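Local coordinates for protein CRISPR-associated endonuclease Cas12b (Alicyclobacillus acidoterrestris, PDB 5U31) that cuts DNA as an RNA-guided CRISPR endonuclease, using a guide RNA and a short PAM sequence to recognise invading targets, at residues 123-127 against 218-222. The protein carries 3 engineered substitutions. Numbering follows the deposited sequence.
Sequences RKFLS and DRDMF. With nucleotides of chain D.
Two arginines crowd together here with like charges, Arg123 NH1 lying 3.9 Å from Arg219 NE, beside bound DNA. The contact is a helix-helix crossing in the largely helical REC1 domain, at the PAM-binding site. Both segments are helical throughout: 123-127 belongs to helix 118-130 and 218-222 to helix 216-257. The axes of the two short segments approach to 10.2 Å, with 118° between their N-to-C directions. In register, Leu126 CA lies 7.1 Å from Phe222 CA.

Leu126 (chi1 t, chi2 p) points at the second helix and fills the crossing. Leu126 CD1 sits over the face of the Phe222 ring, 4.0 Å from the centroid, a CH-pi contact. Leu126 CD2 packs 3.8 Å from Arg219 CA and 3.6 Å from Asp218 O. Phe222 has chi1 t and meets Tyr37 of helix 17-45 edge-to-face, so helix 17-45 also packs on this apolar side. Asp218 turns its carboxylate away, to Thr196.

On the DNA side, Arg123 (chi1 m, chi2 m) folds back so that its guanidinium lies with one face over Arg219 CD, Arg123 NH1 to Arg219 CD 3.5 Å. Arg123 NH1 gives a weak hydrogen bond of 2.9 Å to O4 of DT6 of chain D, a base-edge contact consistent with PAM reading. Asn401, another PAM-binding residue, touches Arg123. Arg219 (chi1 m, chi2 t) extends past Leu126, and Arg219 NH2 ends 2.9 Å from Ser127 OG.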
loop_
_atom_site.group_PDB
_atom_site.type_symbol
_atom_site.label_atom_id
_atom_site.label_comp_id
_atom_site.label_asym_id
_atom_site.label_seq_id
_atom_site.Cartn_x
_atom_site.Cartn_y
_atom_site.Cartn_z
ATOM N N ARG A 123 27.769 20.017 -8.173
ATOM C CA ARG A 123 29.042 20.139 -8.881
ATOM C C ARG A 123 29.333 21.587 -9.244
ATOM O O ARG A 123 30.491 22.015 -9.252
ATOM C CB ARG A 123 29.035 19.296 -10.155
ATOM C CG ARG A 123 29.205 17.827 -9.948
ATOM C CD ARG A 123 30.647 17.469 -9.818
ATOM N NE ARG A 123 30.785 16.194 -9.138
ATOM C CZ ARG A 123 31.950 15.645 -8.840
ATOM N NH1 ARG A 123 33.065 16.271 -9.182
ATOM N NH2 ARG A 123 31.998 14.479 -8.213
ATOM N N LYS A 124 28.295 22.353 -9.565
ATOM C CA LYS A 124 28.523 23.674 -10.125
ATOM C C LYS A 124 28.961 24.661 -9.058
ATOM O O LYS A 124 29.734 25.579 -9.349
ATOM C CB LYS A 124 27.252 24.150 -10.831
ATOM C CG LYS A 124 27.374 25.441 -11.603
ATOM C CD LYS A 124 26.059 25.739 -12.308
ATOM C CE LYS A 124 26.125 27.040 -13.083
ATOM N NZ LYS A 124 24.831 27.363 -13.735
ATOM N N PHE A 125 28.519 24.468 -7.812
ATOM C CA PHE A 125 28.596 25.519 -6.811
ATOM C C PHE A 125 29.540 25.247 -5.649
ATOM O O PHE A 125 29.983 26.208 -5.011
ATOM C CB PHE A 125 27.199 25.798 -6.237
ATOM C CG PHE A 125 26.337 26.644 -7.124
ATOM C CD1 PHE A 125 25.432 26.062 -7.996
ATOM C CD2 PHE A 125 26.429 28.024 -7.083
ATOM C CE1 PHE A 125 24.634 26.843 -8.812
ATOM C CE2 PHE A 125 25.637 28.811 -7.897
ATOM C CZ PHE A 125 24.738 28.220 -8.763
ATOM N N LEU A 126 29.854 23.987 -5.344
ATOM C CA LEU A 126 30.624 23.715 -4.132
ATOM C C LEU A 126 31.962 24.442 -4.159
ATOM O O LEU A 126 32.342 25.103 -3.185
ATOM C CB LEU A 126 30.831 22.211 -3.947
ATOM C CG LEU A 126 31.591 21.859 -2.663
ATOM C CD1 LEU A 126 30.920 22.505 -1.472
ATOM C CD2 LEU A 126 31.671 20.363 -2.461
ATOM N N SER A 127 32.685 24.347 -5.277
ATOM C CA SER A 127 33.970 25.039 -5.357
ATOM C C SER A 127 33.796 26.551 -5.398
ATOM O O SER A 127 34.444 27.243 -4.593
ATOM C CB SER A 127 34.778 24.509 -6.546
ATOM O OG SER A 127 35.639 23.454 -6.145
ATOM N N ASP A 218 33.681 15.751 0.580
ATOM C CA ASP A 218 32.869 16.967 0.609
ATOM C C ASP A 218 31.878 17.008 -0.549
ATOM O O ASP A 218 30.763 17.522 -0.404
ATOM C CB ASP A 218 33.756 18.209 0.558
ATOM C CG ASP A 218 34.829 18.208 1.610
ATOM O OD1 ASP A 218 36.002 17.952 1.265
ATOM O OD2 ASP A 218 34.503 18.469 2.783
ATOM N N ARG A 219 32.279 16.504 -1.715
ATOM C CA ARG A 219 31.390 16.555 -2.866
ATOM C C ARG A 219 30.207 15.616 -2.691
ATOM O O ARG A 219 29.102 15.921 -3.153
ATOM C CB ARG A 219 32.172 16.239 -4.137
ATOM C CG ARG A 219 33.195 17.312 -4.461
ATOM C CD ARG A 219 33.432 17.446 -5.949
ATOM N NE ARG A 219 33.729 18.825 -6.329
ATOM C CZ ARG A 219 34.921 19.394 -6.198
ATOM N NH1 ARG A 219 35.934 18.704 -5.692
ATOM N NH2 ARG A 219 35.106 20.650 -6.571
ATOM N N ASP A 220 30.417 14.484 -2.013
ATOM C CA ASP A 220 29.306 13.618 -1.631
ATOM C C ASP A 220 28.391 14.316 -0.632
ATOM O O ASP A 220 27.171 14.380 -0.825
ATOM C CB ASP A 220 29.854 12.312 -1.053
ATOM C CG ASP A 220 28.764 11.377 -0.557
ATOM O OD1 ASP A 220 27.600 11.504 -0.998
ATOM O OD2 ASP A 220 29.079 10.504 0.281
HETATM N N MSE A 221 28.964 14.857 0.436
HETATM C CA MSE A 221 28.191 15.557 1.449
HETATM C C MSE A 221 27.325 16.667 0.870
HETATM O O MSE A 221 26.178 16.829 1.267
HETATM C CB MSE A 221 29.121 16.144 2.497
HETATM C CG MSE A 221 29.908 15.120 3.250
HETATM SE SE MSE A 221 31.398 15.985 4.119
HETATM C CE MSE A 221 32.211 14.431 4.956
ATOM N N PHE A 222 27.879 17.428 -0.072
ATOM C CA PHE A 222 27.157 18.585 -0.587
ATOM C C PHE A 222 25.990 18.163 -1.471
ATOM O O PHE A 222 24.898 18.737 -1.375
ATOM C CB PHE A 222 28.110 19.501 -1.345
ATOM C CG PHE A 222 27.536 20.850 -1.642
ATOM C CD1 PHE A 222 27.226 21.728 -0.616
ATOM C CD2 PHE A 222 27.310 21.243 -2.946
ATOM C CE1 PHE A 222 26.697 22.968 -0.886
ATOM C CE2 PHE A 222 26.780 22.488 -3.224
ATOM C CZ PHE A 222 26.475 23.351 -2.193
ATOM P P DT D 6 37.100 25.630 -10.430
ATOM O OP1 DT D 6 37.782 26.869 -10.862
ATOM O OP2 DT D 6 36.134 25.622 -9.299
ATOM O "O5'" DT D 6 36.335 25.008 -11.690
ATOM C "C5'" DT D 6 36.960 24.969 -12.946
ATOM C "C4'" DT D 6 36.116 24.187 -13.926
ATOM O "O4'" DT D 6 36.111 22.799 -13.565
ATOM C "C3'" DT D 6 34.645 24.570 -13.945
ATOM O "O3'" DT D 6 34.411 25.543 -14.937
ATOM C "C2'" DT D 6 33.922 23.250 -14.272
ATOM C "C1'" DT D 6 35.040 22.206 -14.244
ATOM N N1 DT D 6 34.658 20.948 -13.562
ATOM C C2 DT D 6 34.537 19.806 -14.309
ATOM O O2 DT D 6 34.744 19.773 -15.508
ATOM N N3 DT D 6 34.169 18.692 -13.604
ATOM C C4 DT D 6 33.913 18.611 -12.251
ATOM O O4 DT D 6 33.589 17.558 -11.709
ATOM C C5 DT D 6 34.048 19.853 -11.520
ATOM C C7 DT D 6 33.791 19.893 -10.044
ATOM C C6 DT D 6 34.413 20.949 -12.204
ATOM P P DT D 7 32.928 26.116 -15.171
ATOM O OP1 DT D 7 33.070 27.408 -15.885
ATOM O OP2 DT D 7 32.193 26.060 -13.887
ATOM O "O5'" DT D 7 32.279 25.078 -16.194
ATOM C "C5'" DT D 7 32.781 24.986 -17.505
ATOM C "C4'" DT D 7 32.105 23.863 -18.252
ATOM O "O4'" DT D 7 32.314 22.618 -17.532
ATOM C "C3'" DT D 7 30.583 24.015 -18.409
ATOM O "O3'" DT D 7 30.203 23.658 -19.738
ATOM C "C2'" DT D 7 30.041 23.026 -17.383
ATOM C "C1'" DT D 7 31.091 21.935 -17.461
ATOM N N1 DT D 7 31.098 21.037 -16.280
ATOM C C2 DT D 7 31.087 19.675 -16.474
ATOM O O2 DT D 7 31.083 19.155 -17.575
ATOM N N3 DT D 7 31.078 18.936 -15.326
ATOM C C4 DT D 7 31.078 19.410 -14.030
ATOM O O4 DT D 7 31.066 18.665 -13.063
ATOM C C5 DT D 7 31.089 20.845 -13.894
ATOM C C7 DT D 7 31.082 21.469 -12.532
ATOM C C6 DT D 7 31.089 21.583 -15.014
ATOM P P DG D 5 39.176 20.407 -6.175
ATOM O OP1 DG D 5 39.463 21.405 -5.120
ATOM O OP2 DG D 5 38.031 19.483 -6.029
ATOM O "O5'" DG D 5 38.951 21.204 -7.526
ATOM C "C5'" DG D 5 39.837 22.221 -7.886
ATOM C "C4'" DG D 5 39.471 22.759 -9.243
ATOM O "O4'" DG D 5 39.353 21.657 -10.177
ATOM C "C3'" DG D 5 38.149 23.507 -9.303
ATOM O "O3'" DG D 5 38.303 24.606 -10.160
ATOM C "C2'" DG D 5 37.186 22.466 -9.877
ATOM C "C1'" DG D 5 38.098 21.692 -10.811
ATOM N N9 DG D 5 37.680 20.310 -11.046
ATOM C C8 DG D 5 37.272 19.398 -10.106
ATOM N N7 DG D 5 36.970 18.234 -10.610
ATOM C C5 DG D 5 37.203 18.379 -11.968
ATOM C C6 DG D 5 37.052 17.447 -13.021
ATOM O O6 DG D 5 36.672 16.264 -12.959
ATOM N N1 DG D 5 37.394 18.002 -14.250
ATOM C C2 DG D 5 37.827 19.289 -14.437
ATOM N N2 DG D 5 38.109 19.642 -15.699
ATOM N N3 DG D 5 37.972 20.171 -13.459
ATOM C C4 DG D 5 37.641 19.648 -12.255
#